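Local coordinates for protein CDP-glucose 4,6-dehydratase (Salmonella enterica subsp. enterica serovar Typhi, PDB 1WVG) that catalyses the NAD(+)-dependent dehydration of CDP-D-glucose to CDP-4-dehydro-6-deoxy-D-glucose, a step toward CDP-3,6-dideoxy-D-mannose for the lipopolysaccharide O-antigen, at residues A[195-200]-A[230-235]; A[263-268]-A[316-321]. One frame throughout, in Å; residues are numbered along the deposited sequence.

Contact 1: A[195-200]-A[230-235]. With CXY (cytidine-5'-diphospho-beta-D-xylose), chain D.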
loop_
_atom_site.group_PDB
_atom_site.type_symbol
_atom_site.label_atom_id
_atom_site.label_comp_id
_atom_site.label_asym_id
_atom_site.label_seq_id
_atom_site.Cartn_x
_atom_site.Cartn_y
_atom_site.Cartn_z
ATOM N N ASN A 195 1.468 5.306 -25.071
ATOM C CA ASN A 195 2.490 5.630 -26.050
ATOM C C ASN A 195 1.757 5.843 -27.356
ATOM O O ASN A 195 1.277 4.864 -27.903
ATOM C CB ASN A 195 3.500 4.494 -26.218
ATOM C CG ASN A 195 4.612 4.639 -25.202
ATOM O OD1 ASN A 195 4.342 4.796 -24.005
ATOM N ND2 ASN A 195 5.868 4.554 -25.639
ATOM N N VAL A 196 1.616 7.113 -27.787
ATOM C CA VAL A 196 0.912 7.459 -29.015
ATOM C C VAL A 196 1.785 7.231 -30.218
ATOM O O VAL A 196 2.931 7.655 -30.259
ATOM C CB VAL A 196 0.440 8.921 -29.118
ATOM C CG1 VAL A 196 -0.759 9.146 -28.232
ATOM C CG2 VAL A 196 1.549 9.903 -28.752
ATOM N N ILE A 197 1.199 6.575 -31.191
ATOM C CA ILE A 197 1.833 6.297 -32.448
ATOM C C ILE A 197 0.827 6.685 -33.497
ATOM O O ILE A 197 -0.372 6.489 -33.307
ATOM C CB ILE A 197 2.222 4.825 -32.548
ATOM C CG1 ILE A 197 1.041 3.935 -32.189
ATOM C CG2 ILE A 197 3.347 4.575 -31.566
ATOM C CD1 ILE A 197 1.137 2.506 -32.742
ATOM N N GLY A 198 1.274 7.283 -34.588
ATOM C CA GLY A 198 0.315 7.652 -35.642
ATOM C C GLY A 198 1.072 8.244 -36.835
ATOM O O GLY A 198 2.297 8.476 -36.757
ATOM N N GLY A 199 0.377 8.493 -37.942
ATOM C CA GLY A 199 1.113 9.106 -39.040
ATOM C C GLY A 199 1.483 10.534 -38.611
ATOM O O GLY A 199 0.725 11.176 -37.871
ATOM N N GLY A 200 2.644 11.048 -39.030
ATOM C CA GLY A 200 2.983 12.430 -38.681
ATOM C C GLY A 200 3.899 12.714 -37.496
ATOM O O GLY A 200 3.960 13.887 -37.076
ATOM N N ARG A 230 4.868 -1.271 -23.848
ATOM C CA ARG A 230 4.327 0.083 -23.705
ATOM C C ARG A 230 2.848 0.019 -24.014
ATOM O O ARG A 230 2.403 -0.921 -24.683
ATOM C CB ARG A 230 4.943 1.016 -24.755
ATOM C CG ARG A 230 6.398 1.373 -24.497
ATOM C CD ARG A 230 6.568 1.998 -23.117
ATOM N NE ARG A 230 7.900 2.471 -22.854
ATOM C CZ ARG A 230 8.801 1.761 -22.211
ATOM N NH1 ARG A 230 8.553 0.539 -21.754
ATOM N NH2 ARG A 230 9.988 2.307 -22.017
ATOM N N PRO A 231 2.091 1.023 -23.590
ATOM C CA PRO A 231 0.671 1.022 -23.862
ATOM C C PRO A 231 0.408 1.627 -25.222
ATOM O O PRO A 231 -0.193 2.692 -25.331
ATOM C CB PRO A 231 -0.004 1.897 -22.770
ATOM C CG PRO A 231 1.106 2.423 -21.864
ATOM C CD PRO A 231 2.435 1.945 -22.471
ATOM N N TRP A 232 0.846 0.945 -26.279
ATOM C CA TRP A 232 0.685 1.455 -27.646
ATOM C C TRP A 232 -0.707 1.861 -28.105
ATOM O O TRP A 232 -1.653 1.068 -28.039
ATOM C CB TRP A 232 1.262 0.483 -28.676
ATOM C CG TRP A 232 2.488 -0.237 -28.188
ATOM C CD1 TRP A 232 2.553 -1.519 -27.709
ATOM C CD2 TRP A 232 3.830 0.261 -28.158
ATOM N NE1 TRP A 232 3.845 -1.857 -27.388
ATOM C CE2 TRP A 232 4.660 -0.790 -27.656
ATOM C CE3 TRP A 232 4.404 1.490 -28.511
ATOM C CZ2 TRP A 232 6.045 -0.639 -27.488
ATOM C CZ3 TRP A 232 5.779 1.619 -28.316
ATOM C CH2 TRP A 232 6.596 0.575 -27.832
ATOM N N GLN A 233 -0.824 3.064 -28.674
ATOM C CA GLN A 233 -2.125 3.443 -29.155
ATOM C C GLN A 233 -2.125 4.554 -30.186
ATOM O O GLN A 233 -1.391 5.525 -30.106
ATOM C CB GLN A 233 -3.005 3.886 -27.965
ATOM C CG GLN A 233 -2.502 5.213 -27.382
ATOM C CD GLN A 233 -3.222 5.700 -26.126
ATOM O OE1 GLN A 233 -2.677 6.526 -25.379
ATOM N NE2 GLN A 233 -4.456 5.245 -25.907
ATOM N N HIS A 234 -3.026 4.437 -31.129
ATOM C CA HIS A 234 -3.186 5.473 -32.121
ATOM C C HIS A 234 -3.331 6.811 -31.414
ATOM O O HIS A 234 -4.098 6.969 -30.459
ATOM C CB HIS A 234 -4.455 5.254 -32.999
ATOM C CG HIS A 234 -4.394 6.091 -34.252
ATOM N ND1 HIS A 234 -4.640 7.447 -34.225
ATOM C CD2 HIS A 234 -4.037 5.760 -35.522
ATOM C CE1 HIS A 234 -4.466 7.909 -35.454
ATOM N NE2 HIS A 234 -4.103 6.917 -36.264
ATOM N N VAL A 235 -2.614 7.782 -31.930
ATOM C CA VAL A 235 -2.612 9.120 -31.384
ATOM C C VAL A 235 -4.016 9.661 -31.155
ATOM O O VAL A 235 -4.242 10.438 -30.241
ATOM C CB VAL A 235 -1.733 10.050 -32.270
ATOM C CG1 VAL A 235 -2.259 10.150 -33.701
ATOM C CG2 VAL A 235 -1.538 11.439 -31.656
HETATM O O1B CXY D . 8.165 5.157 -24.082
HETATM P PB CXY D . 8.922 6.341 -24.651
HETATM O O2B CXY D . 10.328 6.481 -24.130
HETATM O "O1'" CXY D . 8.077 7.721 -24.355
HETATM O O3A CXY D . 8.785 5.961 -26.143
HETATM P PA CXY D . 9.888 5.448 -27.251
HETATM O O1A CXY D . 9.124 5.335 -28.522
HETATM O O2A CXY D . 11.045 6.367 -27.313
HETATM O O5D CXY D . 10.341 4.056 -26.626
HETATM C C5D CXY D . 9.440 2.945 -26.736
HETATM C C4D CXY D . 10.203 1.678 -26.435
HETATM O O4D CXY D . 10.827 1.237 -27.666
HETATM C C3D CXY D . 11.291 1.739 -25.362
HETATM O O3D CXY D . 11.458 0.520 -24.553
HETATM C C2D CXY D . 12.495 1.999 -26.285
HETATM O O2D CXY D . 13.689 1.610 -25.600
HETATM C C1D CXY D . 12.186 1.043 -27.414
HETATM N N1 CXY D . 12.922 1.329 -28.649
HETATM C C6 CXY D . 12.755 2.543 -29.297
HETATM C C5 CXY D . 13.372 2.840 -30.413
HETATM C C4 CXY D . 14.279 1.928 -31.021
HETATM N N3 CXY D . 14.399 0.710 -30.332
HETATM C C2 CXY D . 13.765 0.357 -29.152
HETATM N N4 CXY D . 14.925 2.129 -32.043
HETATM O O2 CXY D . 13.938 -0.728 -28.587
HETATM C "C1'" CXY D . 7.089 7.998 -25.332
HETATM C "C2'" CXY D . 7.111 9.493 -25.536
HETATM C "C3'" CXY D . 6.762 10.116 -24.198
HETATM C "C4'" CXY D . 5.382 9.647 -23.738
HETATM C "C5'" CXY D . 5.350 8.125 -23.679
HETATM O "O2'" CXY D . 8.418 9.961 -25.931
HETATM O "O3'" CXY D . 6.690 11.547 -24.343
HETATM O "O4'" CXY D . 5.069 10.215 -22.468
HETATM O "O5'" CXY D . 5.754 7.561 -24.930
#
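N195 and R230 converge on one phosphate oxygen of the bound CDP-xylose. N195 ND2 reaches CXY O1B at 2.8 Å, and R230 NE meets the same O1B at 3.0 Å, from the edge of the guanidinium; both bonds are nearly straight, so two N-H groups grip the beta-phosphate. The amide and guanidinium planes stand 75° apart, and the amide rests against the aliphatic part of the arginine, ND2 lying 3.4 Å from R230 CG. A bend at chi2 (-56°) turns the arginine chain toward the nucleotide, where CXY O3D lies over one guanidinium face; R230 NH2 is also bonded to A300 O. W232 packs against both residues: R230 CB sits over the rim of one indole face, N195 CB comes within 3.9 Å of W232 CE3, and the far edge of the ring meets CXY C5D. On the other face of the sheet V196 packs on V235, with CB to CB at 4.0 Å. Backbone bonds join the strands in parallel, among them Q233 N to N195 O at 2.9 Å. N195, near the C-terminal end of strand 187-197, together with R230 and W232, forms part of the nucleotide-sugar pocket of a Rossmann-fold short-chain dehydrogenase/reductase.

Contact 2: A[263-268]-A[316-321]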
loop_
_atom_site.group_PDB
_atom_site.type_symbol
_atom_site.label_atom_id
_atom_site.label_comp_id
_atom_site.label_asym_id
_atom_site.label_seq_id
_atom_site.Cartn_x
_atom_site.Cartn_y
_atom_site.Cartn_z
ATOM N N GLY A 263 -5.626 4.639 -22.163
ATOM C CA GLY A 263 -4.709 3.739 -22.809
ATOM C C GLY A 263 -5.545 2.768 -23.598
ATOM O O GLY A 263 -6.791 2.871 -23.601
ATOM N N PRO A 264 -4.820 1.852 -24.247
ATOM C CA PRO A 264 -5.371 0.793 -25.068
ATOM C C PRO A 264 -5.920 -0.341 -24.233
ATOM O O PRO A 264 -5.711 -0.376 -22.996
ATOM C CB PRO A 264 -4.142 0.137 -25.720
ATOM C CG PRO A 264 -2.948 0.462 -24.836
ATOM C CD PRO A 264 -3.336 1.749 -24.136
ATOM N N ARG A 265 -6.570 -1.289 -24.939
ATOM C CA ARG A 265 -7.068 -2.464 -24.244
ATOM C C ARG A 265 -5.840 -3.280 -23.911
ATOM O O ARG A 265 -4.823 -3.299 -24.610
ATOM C CB ARG A 265 -8.110 -3.303 -25.001
ATOM C CG ARG A 265 -9.007 -2.478 -25.926
ATOM C CD ARG A 265 -10.466 -2.942 -25.988
ATOM N NE ARG A 265 -11.307 -2.116 -26.872
ATOM C CZ ARG A 265 -12.562 -1.685 -26.627
ATOM N NH1 ARG A 265 -13.226 -1.992 -25.489
ATOM N NH2 ARG A 265 -13.178 -0.925 -27.556
ATOM N N ASP A 266 -5.932 -3.958 -22.818
ATOM C CA ASP A 266 -4.816 -4.748 -22.379
ATOM C C ASP A 266 -4.139 -5.601 -23.435
ATOM O O ASP A 266 -2.917 -5.745 -23.430
ATOM C CB ASP A 266 -5.122 -5.509 -21.084
ATOM C CG ASP A 266 -3.874 -6.225 -20.662
ATOM O OD1 ASP A 266 -3.023 -5.672 -19.984
ATOM O OD2 ASP A 266 -3.751 -7.417 -21.212
ATOM N N GLU A 267 -4.917 -6.176 -24.338
ATOM C CA GLU A 267 -4.313 -7.009 -25.354
ATOM C C GLU A 267 -3.408 -6.240 -26.298
ATOM O O GLU A 267 -2.620 -6.858 -27.022
ATOM C CB GLU A 267 -5.334 -7.774 -26.197
ATOM C CG GLU A 267 -6.287 -6.798 -26.886
ATOM C CD GLU A 267 -7.385 -6.293 -25.984
ATOM O OE1 GLU A 267 -7.510 -6.574 -24.773
ATOM O OE2 GLU A 267 -8.219 -5.541 -26.663
ATOM N N ASP A 268 -3.538 -4.906 -26.303
ATOM C CA ASP A 268 -2.740 -4.089 -27.191
ATOM C C ASP A 268 -1.382 -3.697 -26.640
ATOM O O ASP A 268 -0.576 -3.102 -27.367
ATOM C CB ASP A 268 -3.490 -2.847 -27.657
ATOM C CG ASP A 268 -4.580 -3.151 -28.645
ATOM O OD1 ASP A 268 -4.800 -4.252 -29.119
ATOM O OD2 ASP A 268 -5.245 -2.069 -28.944
ATOM N N TRP A 316 -15.568 5.994 -21.560
ATOM C CA TRP A 316 -14.723 6.101 -22.742
ATOM C C TRP A 316 -14.029 4.788 -23.077
ATOM O O TRP A 316 -13.500 4.121 -22.202
ATOM C CB TRP A 316 -13.673 7.241 -22.530
ATOM C CG TRP A 316 -12.568 7.301 -23.557
ATOM C CD1 TRP A 316 -12.500 8.118 -24.659
ATOM C CD2 TRP A 316 -11.382 6.486 -23.595
ATOM N NE1 TRP A 316 -11.357 7.876 -25.371
ATOM C CE2 TRP A 316 -10.647 6.888 -24.736
ATOM C CE3 TRP A 316 -10.876 5.493 -22.753
ATOM C CZ2 TRP A 316 -9.435 6.305 -25.055
ATOM C CZ3 TRP A 316 -9.675 4.928 -23.070
ATOM C CH2 TRP A 316 -8.980 5.325 -24.206
ATOM N N HIS A 317 -14.027 4.421 -24.348
ATOM C CA HIS A 317 -13.393 3.194 -24.785
ATOM C C HIS A 317 -12.601 3.471 -26.060
ATOM O O HIS A 317 -12.921 4.429 -26.782
ATOM C CB HIS A 317 -14.442 2.086 -24.993
ATOM C CG HIS A 317 -15.453 2.024 -23.861
ATOM N ND1 HIS A 317 -15.338 1.109 -22.816
ATOM C CD2 HIS A 317 -16.573 2.779 -23.615
ATOM C CE1 HIS A 317 -16.361 1.321 -21.989
ATOM N NE2 HIS A 317 -17.127 2.325 -22.437
ATOM N N PRO A 318 -11.541 2.674 -26.306
ATOM C CA PRO A 318 -10.723 2.861 -27.491
ATOM C C PRO A 318 -11.402 2.287 -28.718
ATOM O O PRO A 318 -12.163 1.316 -28.670
ATOM C CB PRO A 318 -9.414 2.125 -27.259
ATOM C CG PRO A 318 -9.547 1.379 -25.939
ATOM C CD PRO A 318 -10.798 1.901 -25.269
ATOM N N ARG A 319 -11.106 2.915 -29.831
ATOM C CA ARG A 319 -11.694 2.521 -31.074
ATOM C C ARG A 319 -10.896 1.570 -31.920
ATOM O O ARG A 319 -11.467 0.630 -32.467
ATOM C CB ARG A 319 -12.182 3.712 -31.884
ATOM C CG ARG A 319 -13.567 4.111 -31.385
ATOM C CD ARG A 319 -13.704 5.594 -31.089
ATOM N NE ARG A 319 -14.690 6.242 -31.944
ATOM C CZ ARG A 319 -15.328 7.383 -31.645
ATOM N NH1 ARG A 319 -15.114 8.035 -30.493
ATOM N NH2 ARG A 319 -16.200 7.870 -32.513
ATOM N N TRP A 320 -9.606 1.818 -32.065
ATOM C CA TRP A 320 -8.836 0.937 -32.911
ATOM C C TRP A 320 -7.885 0.015 -32.214
ATOM O O TRP A 320 -7.350 0.320 -31.159
ATOM C CB TRP A 320 -8.012 1.737 -33.892
ATOM C CG TRP A 320 -8.924 2.455 -34.821
ATOM C CD1 TRP A 320 -10.157 2.047 -35.212
ATOM C CD2 TRP A 320 -8.667 3.678 -35.493
ATOM N NE1 TRP A 320 -10.700 2.935 -36.103
ATOM C CE2 TRP A 320 -9.805 3.955 -36.289
ATOM C CE3 TRP A 320 -7.591 4.543 -35.481
ATOM C CZ2 TRP A 320 -9.882 5.092 -37.071
ATOM C CZ3 TRP A 320 -7.655 5.668 -36.268
ATOM C CH2 TRP A 320 -8.788 5.939 -37.043
ATOM N N GLY A 321 -7.660 -1.100 -32.873
ATOM C CA GLY A 321 -6.706 -2.105 -32.416
ATOM C C GLY A 321 -5.277 -1.789 -32.920
ATOM O O GLY A 321 -5.039 -1.041 -33.900
#
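The indole of W316 takes the carbonyl oxygen of G263 at its edge, in the ring plane, with CH2 3.3 Å from O, while P318 N lies over one face, displaced toward the rim. F262 meets the same indole edge-to-face, and W316 NE1 is bonded to S240 OG. In W316, CG anti to the backbone N (chi1 169°) carries the six-membered ring across to G263. The second flat group, the R265 guanidinium, has the P318 ring over one face, with CD 4.2 Å above its centre. Proline is thus placed between the two: its CG touches G263 O at 3.9 Å and R265 CG at the same distance, and the arginine chain passes obliquely across the ring. Beyond the ring, R265 NH2 comes 2.7 Å from P318 O, but the angle of 117° at the hydrogen makes this bond weak, and the exposed arginine is poorly ordered. At the other end of the contact, D268 OD2 lies 3.8 Å from the CA of G321, which occupies the N-cap position of helix 322-337. W320 points the other way, with H234 and Y353 edge-to-face against it and R328 in a cation-pi contact. The arrangement is a loop-to-loop junction, in which proline and tryptophan join the loop after strand 259-262 of the Rossmann-type sheet to the connection between helices 308-314 and 322-337.

In the fold
Contacts 1 and 2 follow one another along the chain, the first closing before the second opens, and their centres lie 11 Å apart. Strand 187-197 connects them through the sheet: it pairs in parallel with strand 232-234 in contact 1 and with strand 259-262, which runs into the loop of contact 2. The two contacts touch directly, P231 O and W232 O each packing on the P264 ring and Q233 NE2 on G263 CA. Helix 322-337, which begins just after 316-321, also packs on I197 and H234. Contact 1 is buried and contributes N195, R230 and W232 to the nucleotide-sugar pocket, whereas contact 2 is partly buried and lies farther from the site, the P264 side chain about 11 Å from the bound CDP-xylose.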